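Local atomic coordinates of alginate biosynthesis protein AlgX (Pseudomonas aeruginosa, PDB entry 4KNC), a protein that takes part in the O-acetylation of the exopolysaccharide alginate in the periplasm and protects the polymer from degradation on its way through that compartment. Residues 16-24 against 34-42; 145-154 against 209-217. All coordinates share one frame; numbering follows the deposited sequence.

Contact 1 (16-24 against 34-42); sequences NLCPAAAYD and FFTHLVQAQ
Asp24 approaches His37, Ala21 approaches Leu38 and Leu17 approaches Gln40, so the loop 16-24, with its 3-10 turn at 19-22, runs antiparallel to strand 38-40; Asp24 CA and His37 CA come within 5.4 Å, and no backbone hydrogen bond joins the two segments. The contact packs the N-terminal loop of the SGNH hydrolase-like domain on this strand, and the disulfide Cys18-Cys203 ties the same loop to the end of helix 194-203. His37 ND1 donates to Asp24 OD1 at 2.6 Å, the oxygen lying almost in the imidazole plane and being met on the syn side, though 29° out of the carboxylate plane. The bond is bent, with an N-H...O angle of 148°. His37 carries its ring between its own backbone N and carbonyl carbon (chi1 73°), which raises the imidazole toward the turn, and Ala22 O sits 3.4 Å above the His37 ring plane, over its centre. The methyl Thr36 CG2 comes up against the same carboxylate, 3.5 Å from Asp24 OD1, the side chains crossing at about a right angle. Leu17 turns CD1 onto the strand backbone, 3.5 Å from Leu38 O and 4.1 Å from Gln40 CB, and also touches Ala199 of helix 194-203. Gln40, bent at chi2, points OE1 toward poorly ordered Asn16, a loosely defined approach; its hydrogen bond goes to Tyr207. Small Ala21 lets the turn come close, and Tyr27 OH bridges Ala21 O and Leu38 N. An imidazole held by a carboxylate and faced by a carbonyl oxygen would probably favour the protonated form, giving this surface link some ionic character.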
ATOM      1  N   ASN A  16      21.810  25.029 -10.074  1.00 97.79           N
ATOM      2  CA  ASN A  16      22.506  24.891  -8.800  1.00 90.59           C
ATOM      3  C   ASN A  16      23.029  23.470  -8.603  1.00 82.72           C
ATOM      4  O   ASN A  16      24.027  23.251  -7.916  1.00 82.97           O
ATOM      5  CB  ASN A  16      21.580  25.283  -7.646  1.00 90.59           C
ATOM      6  CG  ASN A  16      22.304  25.361  -6.314  1.00 89.04           C
ATOM      7  OD1 ASN A  16      23.459  25.785  -6.244  1.00 86.81           O
ATOM      8  ND2 ASN A  16      21.628  24.946  -5.247  1.00 83.39           N
ATOM      9  N   LEU A  17      22.341  22.508  -9.210  1.00 73.04           N
ATOM     10  CA  LEU A  17      22.775  21.113  -9.201  1.00 60.28           C
ATOM     11  C   LEU A  17      24.048  20.921 -10.009  1.00 53.07           C
ATOM     12  O   LEU A  17      24.266  21.602 -11.011  1.00 48.08           O
ATOM     13  CB  LEU A  17      21.699  20.215  -9.808  1.00 53.13           C
ATOM     14  CG  LEU A  17      20.550  19.789  -8.914  1.00 52.08           C
ATOM     15  CD1 LEU A  17      19.503  19.103  -9.764  1.00 53.11           C
ATOM     16  CD2 LEU A  17      21.080  18.860  -7.849  1.00 40.85           C
ATOM     17  N   CYS A  18      24.869  19.963  -9.597  1.00 44.27           N
ATOM     18  CA  CYS A  18      26.069  19.644 -10.360  1.00 49.94           C
ATOM     19  C   CYS A  18      25.677  18.886 -11.636  1.00 55.04           C
ATOM     20  O   CYS A  18      24.670  18.191 -11.646  1.00 58.07           O
ATOM     21  CB  CYS A  18      27.064  18.849  -9.501  1.00 37.27           C
ATOM     22  SG  CYS A  18      26.542  17.184  -9.038  1.00 55.56           S
ATOM     23  N   PRO A  19      26.464  19.034 -12.716  1.00 56.47           N
ATOM     24  CA  PRO A  19      26.202  18.396 -14.015  1.00 54.95           C
ATOM     25  C   PRO A  19      25.944  16.885 -13.929  1.00 50.02           C
ATOM     26  O   PRO A  19      25.122  16.369 -14.687  1.00 50.11           O
ATOM     27  CB  PRO A  19      27.503  18.634 -14.788  1.00 59.99           C
ATOM     28  CG  PRO A  19      28.125  19.819 -14.153  1.00 60.44           C
ATOM     29  CD  PRO A  19      27.733  19.791 -12.717  1.00 61.88           C
ATOM     30  N   ALA A  20      26.635  16.196 -13.019  1.00 43.62           N
ATOM     31  CA  ALA A  20      26.518  14.743 -12.890  1.00 43.94           C
ATOM     32  C   ALA A  20      25.088  14.331 -12.585  1.00 52.13           C
ATOM     33  O   ALA A  20      24.657  13.229 -12.934  1.00 56.57           O
ATOM     34  CB  ALA A  20      27.441  14.229 -11.803  1.00 34.01           C
ATOM     35  N   ALA A  21      24.354  15.233 -11.938  1.00 48.59           N
ATOM     36  CA  ALA A  21      22.986  14.961 -11.523  1.00 36.94           C
ATOM     37  C   ALA A  21      22.046  14.768 -12.700  1.00 42.06           C
ATOM     38  O   ALA A  21      20.944  14.230 -12.528  1.00 45.36           O
ATOM     39  CB  ALA A  21      22.478  16.079 -10.627  1.00 40.54           C
ATOM     40  N   ALA A  22      22.456  15.194 -13.895  1.00 42.99           N
ATOM     41  CA  ALA A  22      21.537  15.107 -15.037  1.00 38.74           C
ATOM     42  C   ALA A  22      21.479  13.732 -15.740  1.00 41.04           C
ATOM     43  O   ALA A  22      20.739  13.572 -16.694  1.00 45.70           O
ATOM     44  CB  ALA A  22      21.856  16.196 -16.044  1.00 45.30           C
ATOM     45  N   TYR A  23      22.264  12.750 -15.291  1.00 45.37           N
ATOM     46  CA  TYR A  23      22.372  11.485 -16.033  1.00 42.56           C
ATOM     47  C   TYR A  23      21.769  10.313 -15.288  1.00 35.60           C
ATOM     48  O   TYR A  23      22.180  10.012 -14.173  1.00 40.28           O
ATOM     49  CB  TYR A  23      23.837  11.183 -16.387  1.00 40.78           C
ATOM     50  CG  TYR A  23      24.504  12.372 -17.019  1.00 41.26           C
ATOM     51  CD1 TYR A  23      23.981  12.946 -18.169  1.00 44.96           C
ATOM     52  CD2 TYR A  23      25.632  12.940 -16.453  1.00 47.38           C
ATOM     53  CE1 TYR A  23      24.568  14.047 -18.741  1.00 45.44           C
ATOM     54  CE2 TYR A  23      26.232  14.046 -17.021  1.00 46.14           C
ATOM     55  CZ  TYR A  23      25.694  14.594 -18.164  1.00 44.00           C
ATOM     56  OH  TYR A  23      26.292  15.689 -18.739  1.00 46.20           O
ATOM     57  N   ASP A  24      20.800   9.650 -15.918  1.00 41.06           N
ATOM     58  CA  ASP A  24      20.090   8.543 -15.273  1.00 44.31           C
ATOM     59  C   ASP A  24      21.037   7.458 -14.797  1.00 45.99           C
ATOM     60  O   ASP A  24      20.811   6.850 -13.755  1.00 53.13           O
ATOM     61  CB  ASP A  24      19.030   7.941 -16.197  1.00 42.31           C
ATOM     62  CG  ASP A  24      17.834   8.847 -16.379  1.00 50.23           C
ATOM     63  OD1 ASP A  24      17.732   9.850 -15.648  1.00 57.47           O
ATOM     64  OD2 ASP A  24      16.987   8.555 -17.243  1.00 57.01           O
ATOM     65  N   PHE A  34      15.635   5.991  -6.257  1.00 37.23           N
ATOM     66  CA  PHE A  34      14.376   6.642  -5.941  1.00 37.54           C
ATOM     67  C   PHE A  34      14.319   8.102  -6.420  1.00 40.77           C
ATOM     68  O   PHE A  34      13.287   8.761  -6.272  1.00 45.41           O
ATOM     69  CB  PHE A  34      14.137   6.574  -4.427  1.00 37.54           C
ATOM     70  CG  PHE A  34      12.751   6.990  -4.004  1.00 36.02           C
ATOM     71  CD1 PHE A  34      11.649   6.230  -4.346  1.00 39.17           C
ATOM     72  CD2 PHE A  34      12.556   8.137  -3.252  1.00 39.52           C
ATOM     73  CE1 PHE A  34      10.363   6.618  -3.947  1.00 40.97           C
ATOM     74  CE2 PHE A  34      11.280   8.533  -2.852  1.00 37.63           C
ATOM     75  CZ  PHE A  34      10.184   7.777  -3.197  1.00 35.55           C
ATOM     76  N   PHE A  35      15.410   8.604  -6.999  1.00 34.61           N
ATOM     77  CA  PHE A  35      15.483  10.023  -7.367  1.00 33.78           C
ATOM     78  C   PHE A  35      15.742  10.293  -8.854  1.00 38.04           C
ATOM     79  O   PHE A  35      15.868  11.440  -9.268  1.00 38.19           O
ATOM     80  CB  PHE A  35      16.535  10.731  -6.519  1.00 32.67           C
ATOM     81  CG  PHE A  35      16.386  10.483  -5.048  1.00 32.56           C
ATOM     82  CD1 PHE A  35      15.458  11.198  -4.306  1.00 29.62           C
ATOM     83  CD2 PHE A  35      17.160   9.524  -4.409  1.00 32.87           C
ATOM     84  CE1 PHE A  35      15.304  10.964  -2.937  1.00 39.06           C
ATOM     85  CE2 PHE A  35      17.009   9.278  -3.043  1.00 39.45           C
ATOM     86  CZ  PHE A  35      16.080   9.999  -2.304  1.00 37.30           C
ATOM     87  N   THR A  36      15.803   9.229  -9.649  1.00 35.94           N
ATOM     88  CA  THR A  36      16.223   9.298 -11.048  1.00 29.73           C
ATOM     89  C   THR A  36      15.339  10.141 -11.975  1.00 34.75           C
ATOM     90  O   THR A  36      14.145   9.883 -12.071  1.00 36.41           O
ATOM     91  CB  THR A  36      16.254   7.872 -11.627  1.00 38.85           C
ATOM     92  OG1 THR A  36      16.837   6.990 -10.659  1.00 42.34           O
ATOM     93  CG2 THR A  36      17.042   7.819 -12.922  1.00 43.29           C
ATOM     94  N   HIS A  37      15.888  11.179 -12.614  1.00 34.90           N
ATOM     95  CA  HIS A  37      17.091  11.866 -12.169  1.00 33.80           C
ATOM     96  C   HIS A  37      16.626  13.271 -11.729  1.00 39.53           C
ATOM     97  O   HIS A  37      15.534  13.716 -12.114  1.00 32.58           O
ATOM     98  CB  HIS A  37      18.173  11.918 -13.267  1.00 34.98           C
ATOM     99  CG  HIS A  37      17.879  12.869 -14.392  1.00 43.37           C
ATOM    100  ND1 HIS A  37      17.481  12.441 -15.643  1.00 43.32           N
ATOM    101  CD2 HIS A  37      17.954  14.221 -14.464  1.00 39.39           C
ATOM    102  CE1 HIS A  37      17.303  13.488 -16.428  1.00 38.15           C
ATOM    103  NE2 HIS A  37      17.582  14.580 -15.737  1.00 34.74           N
ATOM    104  N   LEU A  38      17.426  13.961 -10.919  1.00 34.96           N
ATOM    105  CA  LEU A  38      16.976  15.218 -10.311  1.00 35.41           C
ATOM    106  C   LEU A  38      17.209  16.414 -11.212  1.00 35.74           C
ATOM    107  O   LEU A  38      18.258  16.522 -11.828  1.00 37.91           O
ATOM    108  CB  LEU A  38      17.677  15.455  -8.974  1.00 32.01           C
ATOM    109  CG  LEU A  38      17.391  14.427  -7.881  1.00 37.52           C
ATOM    110  CD1 LEU A  38      18.448  14.558  -6.792  1.00 32.22           C
ATOM    111  CD2 LEU A  38      15.972  14.619  -7.301  1.00 31.56           C
ATOM    112  N   VAL A  39      16.209  17.288 -11.306  1.00 39.36           N
ATOM    113  CA  VAL A  39      16.344  18.560 -12.007  1.00 40.85           C
ATOM    114  C   VAL A  39      15.957  19.714 -11.081  1.00 42.94           C
ATOM    115  O   VAL A  39      15.080  19.579 -10.227  1.00 42.65           O
ATOM    116  CB  VAL A  39      15.533  18.623 -13.322  1.00 35.32           C
ATOM    117  CG1 VAL A  39      16.038  17.592 -14.304  1.00 35.45           C
ATOM    118  CG2 VAL A  39      14.049  18.433 -13.067  1.00 38.74           C
ATOM    119  N   GLN A  40      16.644  20.836 -11.259  1.00 37.59           N
ATOM    120  CA  GLN A  40      16.501  22.013 -10.414  1.00 41.22           C
ATOM    121  C   GLN A  40      15.415  22.888 -10.982  1.00 35.49           C
ATOM    122  O   GLN A  40      15.533  23.387 -12.099  1.00 43.64           O
ATOM    123  CB  GLN A  40      17.821  22.806 -10.404  1.00 50.29           C
ATOM    124  CG  GLN A  40      17.793  24.094  -9.591  1.00 64.47           C
ATOM    125  CD  GLN A  40      17.854  23.850  -8.084  1.00 71.63           C
ATOM    126  OE1 GLN A  40      18.897  23.463  -7.535  1.00 64.30           O
ATOM    127  NE2 GLN A  40      16.728  24.078  -7.407  1.00 71.57           N
ATOM    128  N   ALA A  41      14.345  23.081 -10.225  1.00 45.12           N
ATOM    129  CA  ALA A  41      13.269  23.945 -10.694  1.00 43.10           C
ATOM    130  C   ALA A  41      13.363  25.312 -10.024  1.00 45.12           C
ATOM    131  O   ALA A  41      14.439  25.728  -9.593  1.00 47.59           O
ATOM    132  CB  ALA A  41      11.925  23.301 -10.450  1.00 44.54           C
ATOM    133  N   GLN A  42      12.247  26.021  -9.934  1.00 47.01           N
ATOM    134  CA  GLN A  42      12.277  27.354  -9.347  1.00 52.14           C
ATOM    135  C   GLN A  42      12.560  27.269  -7.853  1.00 55.74           C
ATOM    136  O   GLN A  42      12.142  26.313  -7.193  1.00 54.70           O
ATOM    137  CB  GLN A  42      10.966  28.090  -9.617  1.00 52.45           C
ATOM    138  CG  GLN A  42      10.692  28.324 -11.089  1.00 57.91           C
ATOM    139  CD  GLN A  42       9.428  29.138 -11.322  1.00 67.45           C
ATOM    140  OE1 GLN A  42       8.316  28.637 -11.160  1.00 68.76           O
ATOM    141  NE2 GLN A  42       9.597  30.403 -11.696  1.00 67.19           N
TER

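Contact 2 (145-154 against 209-217); sequences FKGDHHWTPH and TQYVDRFET
Gln210 OE1 is gripped by two donors: the backbone N of Lys146, 2.9 Å away, and a water that also accepts from Gly147 N. The Lys146 N-H points at the oxygen with an angle of 158°, tilted 25° from the carbonyl plane. Gln210 reaches this far because its chain is extended beyond CG, and its OE1 also meets the edge of the Phe145 ring, 3.4 Å from CD1. Methylenes of Lys146 pass over the amide, while its NZ goes on to a salt bridge with Asp43. Two residues on, Val212 CG2 packs 3.8 Å from Phe145 CE1 and equally near Pro153 CD. Strand 210-220, paired antiparallel with 180-191, packs on both flanks of the loop, Phe145-Lys146 and Thr152-His154, that carries the Asp and His of the proposed SGNH-hydrolase triad: Asp148 OD2 accepts from both N and ND1 of His150, the former bond closing an Asx turn. Thr152 N-caps helix 153-169, and Pro153 suits the first turn, where N-H groups have no helical acceptor and proline has none to donate; its CG lies 3.2 Å from Asp213 O. Phe215 turns its edge to the face of His154 in a T-shaped pair, planes at 86° and centroids 5.7 Å apart.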
ATOM      1  N   PHE A 145       5.977  19.105  -0.655  1.00 29.87           N
ATOM      2  CA  PHE A 145       7.241  19.672  -0.195  1.00 29.56           C
ATOM      3  C   PHE A 145       8.135  19.968  -1.405  1.00 39.37           C
ATOM      4  O   PHE A 145       8.051  19.283  -2.434  1.00 33.87           O
ATOM      5  CB  PHE A 145       7.965  18.744   0.797  1.00 31.16           C
ATOM      6  CG  PHE A 145       7.345  18.710   2.182  1.00 35.22           C
ATOM      7  CD1 PHE A 145       7.624  19.706   3.116  1.00 39.70           C
ATOM      8  CD2 PHE A 145       6.483  17.679   2.548  1.00 33.32           C
ATOM      9  CE1 PHE A 145       7.051  19.674   4.392  1.00 36.92           C
ATOM     10  CE2 PHE A 145       5.911  17.633   3.812  1.00 30.91           C
ATOM     11  CZ  PHE A 145       6.202  18.636   4.741  1.00 37.85           C
ATOM     12  N   LYS A 146       8.978  20.991  -1.263  1.00 31.19           N
ATOM     13  CA  LYS A 146       9.926  21.434  -2.293  1.00 37.53           C
ATOM     14  C   LYS A 146      10.872  20.357  -2.791  1.00 31.80           C
ATOM     15  O   LYS A 146      11.152  20.276  -3.987  1.00 33.31           O
ATOM     16  CB  LYS A 146      10.777  22.599  -1.765  1.00 35.69           C
ATOM     17  CG  LYS A 146       9.986  23.875  -1.531  1.00 48.81           C
ATOM     18  CD  LYS A 146      10.883  24.982  -0.974  1.00 47.86           C
ATOM     19  CE  LYS A 146      10.170  26.314  -0.964  1.00 49.51           C
ATOM     20  NZ  LYS A 146      11.080  27.380  -0.472  1.00 59.68           N
ATOM     21  N   GLY A 147      11.389  19.555  -1.867  1.00 28.73           N
ATOM     22  CA  GLY A 147      12.421  18.589  -2.202  1.00 30.40           C
ATOM     23  C   GLY A 147      12.154  17.240  -1.561  1.00 37.80           C
ATOM     24  O   GLY A 147      13.074  16.567  -1.104  1.00 32.17           O
ATOM     25  N   ASP A 148      10.880  16.845  -1.526  1.00 32.05           N
ATOM     26  CA  ASP A 148      10.490  15.593  -0.887  1.00 32.45           C
ATOM     27  C   ASP A 148       9.321  14.971  -1.645  1.00 32.13           C
ATOM     28  O   ASP A 148       8.652  15.651  -2.420  1.00 27.15           O
ATOM     29  CB  ASP A 148      10.116  15.831   0.580  1.00 26.48           C
ATOM     30  CG  ASP A 148      10.033  14.542   1.378  1.00 31.48           C
ATOM     31  OD1 ASP A 148      11.091  13.927   1.654  1.00 32.96           O
ATOM     32  OD2 ASP A 148       8.912  14.144   1.755  1.00 31.01           O
ATOM     33  N   HIS A 149       9.092  13.681  -1.417  1.00 26.61           N
ATOM     34  CA  HIS A 149       8.027  12.943  -2.094  1.00 37.04           C
ATOM     35  C   HIS A 149       6.687  12.958  -1.329  1.00 29.15           C
ATOM     36  O   HIS A 149       5.678  12.492  -1.837  1.00 32.68           O
ATOM     37  CB  HIS A 149       8.479  11.491  -2.355  1.00 26.27           C
ATOM     38  CG  HIS A 149       8.804  10.724  -1.109  1.00 37.79           C
ATOM     39  ND1 HIS A 149       9.886  11.032  -0.307  1.00 33.81           N
ATOM     40  CD2 HIS A 149       8.202   9.656  -0.529  1.00 38.64           C
ATOM     41  CE1 HIS A 149       9.926  10.194   0.716  1.00 27.29           C
ATOM     42  NE2 HIS A 149       8.919   9.347   0.603  1.00 36.30           N
ATOM     43  N   HIS A 150       6.682  13.468  -0.103  1.00 30.76           N
ATOM     44  CA  HIS A 150       5.441  13.561   0.669  1.00 29.97           C
ATOM     45  C   HIS A 150       4.678  14.828   0.310  1.00 35.20           C
ATOM     46  O   HIS A 150       5.289  15.847  -0.023  1.00 34.70           O
ATOM     47  CB  HIS A 150       5.725  13.566   2.175  1.00 30.73           C
ATOM     48  CG  HIS A 150       6.318  12.288   2.677  1.00 28.78           C
ATOM     49  ND1 HIS A 150       7.670  12.141   2.910  1.00 31.18           N
ATOM     50  CD2 HIS A 150       5.751  11.092   2.964  1.00 30.93           C
ATOM     51  CE1 HIS A 150       7.906  10.907   3.327  1.00 38.97           C
ATOM     52  NE2 HIS A 150       6.762  10.249   3.362  1.00 30.73           N
ATOM     53  N   TRP A 151       3.347  14.763   0.362  1.00 25.05           N
ATOM     54  CA  TRP A 151       2.551  15.979   0.345  1.00 30.14           C
ATOM     55  C   TRP A 151       2.773  16.721   1.659  1.00 28.46           C
ATOM     56  O   TRP A 151       3.157  16.119   2.655  1.00 26.77           O
ATOM     57  CB  TRP A 151       1.042  15.689   0.117  1.00 26.74           C
ATOM     58  CG  TRP A 151       0.425  14.549   0.913  1.00 30.60           C
ATOM     59  CD1 TRP A 151       0.843  14.043   2.124  1.00 26.98           C
ATOM     60  CD2 TRP A 151      -0.731  13.778   0.539  1.00 28.19           C
ATOM     61  NE1 TRP A 151       0.017  13.011   2.520  1.00 25.82           N
ATOM     62  CE2 TRP A 151      -0.953  12.830   1.562  1.00 31.12           C
ATOM     63  CE3 TRP A 151      -1.589  13.792  -0.568  1.00 24.18           C
ATOM     64  CZ2 TRP A 151      -1.999  11.903   1.503  1.00 27.50           C
ATOM     65  CZ3 TRP A 151      -2.613  12.874  -0.624  1.00 27.68           C
ATOM     66  CH2 TRP A 151      -2.821  11.949   0.412  1.00 28.65           C
ATOM     67  N   THR A 152       2.557  18.028   1.657  1.00 24.45           N
ATOM     68  CA  THR A 152       2.489  18.769   2.908  1.00 25.51           C
ATOM     69  C   THR A 152       1.127  18.462   3.538  1.00 36.61           C
ATOM     70  O   THR A 152       0.250  17.911   2.868  1.00 33.26           O
ATOM     71  CB  THR A 152       2.544  20.275   2.655  1.00 34.19           C
ATOM     72  OG1 THR A 152       1.449  20.660   1.798  1.00 31.75           O
ATOM     73  CG2 THR A 152       3.877  20.660   2.009  1.00 31.90           C
ATOM     74  N   PRO A 153       0.942  18.809   4.825  1.00 36.45           N
ATOM     75  CA  PRO A 153      -0.400  18.715   5.407  1.00 31.29           C
ATOM     76  C   PRO A 153      -1.477  19.434   4.588  1.00 29.97           C
ATOM     77  O   PRO A 153      -2.548  18.868   4.452  1.00 28.72           O
ATOM     78  CB  PRO A 153      -0.225  19.354   6.774  1.00 30.17           C
ATOM     79  CG  PRO A 153       1.190  18.969   7.138  1.00 31.28           C
ATOM     80  CD  PRO A 153       1.968  19.048   5.858  1.00 34.23           C
ATOM     81  N   HIS A 154      -1.195  20.608   4.031  1.00 31.41           N
ATOM     82  CA  HIS A 154      -2.164  21.288   3.164  1.00 34.33           C
ATOM     83  C   HIS A 154      -2.556  20.450   1.931  1.00 34.90           C
ATOM     84  O   HIS A 154      -3.739  20.364   1.574  1.00 39.26           O
ATOM     85  CB  HIS A 154      -1.653  22.675   2.760  1.00 34.86           C
ATOM     86  CG  HIS A 154      -1.832  23.718   3.825  1.00 46.40           C
ATOM     87  ND1 HIS A 154      -3.036  24.360   4.045  1.00 43.11           N
ATOM     88  CD2 HIS A 154      -0.961  24.237   4.725  1.00 41.84           C
ATOM     89  CE1 HIS A 154      -2.902  25.214   5.045  1.00 43.98           C
ATOM     90  NE2 HIS A 154      -1.652  25.161   5.472  1.00 49.88           N
ATOM     91  N   THR A 209      15.944  23.294   5.480  1.00 46.08           N
ATOM     92  CA  THR A 209      14.859  22.525   6.074  1.00 51.26           C
ATOM     93  C   THR A 209      13.567  23.326   5.972  1.00 46.54           C
ATOM     94  O   THR A 209      13.546  24.514   6.283  1.00 45.38           O
ATOM     95  CB  THR A 209      15.121  22.259   7.555  1.00 42.07           C
ATOM     96  OG1 THR A 209      16.345  21.543   7.688  1.00 39.88           O
ATOM     97  CG2 THR A 209      13.980  21.450   8.179  1.00 30.85           C
ATOM     98  N   GLN A 210      12.498  22.677   5.532  1.00 43.47           N
ATOM     99  CA  GLN A 210      11.191  23.327   5.455  1.00 48.11           C
ATOM    100  C   GLN A 210      10.406  23.178   6.754  1.00 41.66           C
ATOM    101  O   GLN A 210      10.436  22.128   7.399  1.00 38.34           O
ATOM    102  CB  GLN A 210      10.365  22.728   4.319  1.00 51.85           C
ATOM    103  CG  GLN A 210      10.499  23.435   2.993  1.00 52.20           C
ATOM    104  CD  GLN A 210       9.401  23.028   2.016  1.00 44.60           C
ATOM    105  OE1 GLN A 210       9.487  21.984   1.366  1.00 39.93           O
ATOM    106  NE2 GLN A 210       8.367  23.857   1.908  1.00 38.96           N
ATOM    107  N   TYR A 211       9.688  24.230   7.126  1.00 38.67           N
ATOM    108  CA  TYR A 211       8.822  24.189   8.294  1.00 39.84           C
ATOM    109  C   TYR A 211       7.429  24.573   7.858  1.00 43.27           C
ATOM    110  O   TYR A 211       7.218  25.697   7.430  1.00 46.70           O
ATOM    111  CB  TYR A 211       9.311  25.168   9.360  1.00 43.46           C
ATOM    112  CG  TYR A 211      10.527  24.658  10.089  1.00 43.79           C
ATOM    113  CD1 TYR A 211      11.797  24.805   9.552  1.00 39.43           C
ATOM    114  CD2 TYR A 211      10.399  23.993  11.299  1.00 47.13           C
ATOM    115  CE1 TYR A 211      12.914  24.318  10.221  1.00 47.25           C
ATOM    116  CE2 TYR A 211      11.505  23.502  11.968  1.00 43.17           C
ATOM    117  CZ  TYR A 211      12.752  23.664  11.429  1.00 42.51           C
ATOM    118  OH  TYR A 211      13.841  23.171  12.113  1.00 52.26           O
ATOM    119  N   VAL A 212       6.490  23.629   7.938  1.00 38.68           N
ATOM    120  CA  VAL A 212       5.104  23.889   7.554  1.00 44.11           C
ATOM    121  C   VAL A 212       4.167  23.671   8.736  1.00 44.65           C
ATOM    122  O   VAL A 212       4.574  23.134   9.772  1.00 43.14           O
ATOM    123  CB  VAL A 212       4.653  22.975   6.390  1.00 45.82           C
ATOM    124  CG1 VAL A 212       5.505  23.236   5.163  1.00 51.19           C
ATOM    125  CG2 VAL A 212       4.739  21.498   6.794  1.00 35.61           C
ATOM    126  N   ASP A 213       2.915  24.083   8.566  1.00 41.68           N
ATOM    127  CA  ASP A 213       1.881  23.906   9.591  1.00 44.45           C
ATOM    128  C   ASP A 213       1.590  22.430   9.863  1.00 36.14           C
ATOM    129  O   ASP A 213       1.332  21.656   8.936  1.00 37.15           O
ATOM    130  CB  ASP A 213       0.593  24.595   9.150  1.00 46.95           C
ATOM    131  CG  ASP A 213       0.751  26.093   9.013  1.00 56.54           C
ATOM    132  OD1 ASP A 213       1.540  26.677   9.794  1.00 54.13           O
ATOM    133  OD2 ASP A 213       0.081  26.679   8.126  1.00 55.57           O
ATOM    134  N   ARG A 214       1.652  22.030  11.125  1.00 30.21           N
ATOM    135  CA  ARG A 214       1.257  20.666  11.478  1.00 40.96           C
ATOM    136  C   ARG A 214      -0.145  20.649  12.102  1.00 42.63           C
ATOM    137  O   ARG A 214      -0.455  21.487  12.938  1.00 44.88           O
ATOM    138  CB  ARG A 214       2.268  20.054  12.436  1.00 46.77           C
ATOM    139  CG  ARG A 214       2.070  18.570  12.636  1.00 56.07           C
ATOM    140  CD  ARG A 214       3.240  17.942  13.385  1.00 50.01           C
ATOM    141  NE  ARG A 214       3.343  18.440  14.751  1.00 49.56           N
ATOM    142  CZ  ARG A 214       2.567  18.036  15.754  1.00 62.80           C
ATOM    143  NH1 ARG A 214       1.617  17.130  15.536  1.00 66.62           N
ATOM    144  NH2 ARG A 214       2.730  18.545  16.972  1.00 57.91           N
ATOM    145  N   PHE A 215      -0.984  19.696  11.706  1.00 38.77           N
ATOM    146  CA  PHE A 215      -2.367  19.654  12.189  1.00 41.05           C
ATOM    147  C   PHE A 215      -2.723  18.371  12.926  1.00 34.94           C
ATOM    148  O   PHE A 215      -2.205  17.297  12.622  1.00 33.29           O
ATOM    149  CB  PHE A 215      -3.350  19.820  11.019  1.00 32.35           C
ATOM    150  CG  PHE A 215      -3.272  21.166  10.349  1.00 37.42           C
ATOM    151  CD1 PHE A 215      -2.346  21.405   9.348  1.00 39.83           C
ATOM    152  CD2 PHE A 215      -4.110  22.194  10.732  1.00 41.84           C
ATOM    153  CE1 PHE A 215      -2.266  22.635   8.739  1.00 40.05           C
ATOM    154  CE2 PHE A 215      -4.034  23.438  10.127  1.00 44.18           C
ATOM    155  CZ  PHE A 215      -3.115  23.658   9.129  1.00 46.42           C
ATOM    156  N   GLU A 216      -3.642  18.496  13.875  1.00 34.89           N
ATOM    157  CA  GLU A 216      -4.292  17.338  14.482  1.00 38.39           C
ATOM    158  C   GLU A 216      -5.815  17.503  14.498  1.00 44.80           C
ATOM    159  O   GLU A 216      -6.333  18.626  14.465  1.00 39.51           O
ATOM    160  CB  GLU A 216      -3.754  17.089  15.887  1.00 36.99           C
ATOM    161  CG  GLU A 216      -2.285  16.675  15.880  1.00 46.06           C
ATOM    162  CD  GLU A 216      -1.756  16.362  17.259  1.00 52.61           C
ATOM    163  OE1 GLU A 216      -2.476  16.618  18.252  1.00 52.57           O
ATOM    164  OE2 GLU A 216      -0.613  15.861  17.347  1.00 64.02           O
ATOM    165  N   THR A 217      -6.524  16.378  14.534  1.00 37.69           N
ATOM    166  CA  THR A 217      -7.978  16.386  14.475  1.00 40.19           C
ATOM    167  C   THR A 217      -8.562  15.696  15.702  1.00 38.12           C
ATOM    168  O   THR A 217      -8.083  14.641  16.115  1.00 36.46           O
ATOM    169  CB  THR A 217      -8.481  15.670  13.213  1.00 35.72           C
ATOM    170  OG1 THR A 217      -7.924  16.293  12.044  1.00 35.63           O
ATOM    171  CG2 THR A 217      -9.998  15.706  13.143  1.00 28.04           C
TER
HETATM  172  O   HOH W   1      11.407  19.905   1.007  1.00 32.80           O

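In the fold
Both contacts belong to the SGNH hydrolase-like domain, their centres about 22 Å apart, and contact 1 lies wholly ahead of contact 2 in the sequence. They meet where Phe34 CE2 lies 3.7 Å from His149 CG, in an edge-to-face ring pair beside the proposed catalytic residues. Helix 194-203 lies between them: Leu17 and Leu38 pack on it from contact 1, and Thr194 N donates to Asp148 OD1 of contact 2. The side chain of Leu38 is about 10 Å from that of Asp148. Contact 2 itself contains Asp148 and His150, whose NE2 is hydrogen-bonded to Ser243 OG, consistent with a Ser-His-Asp triad.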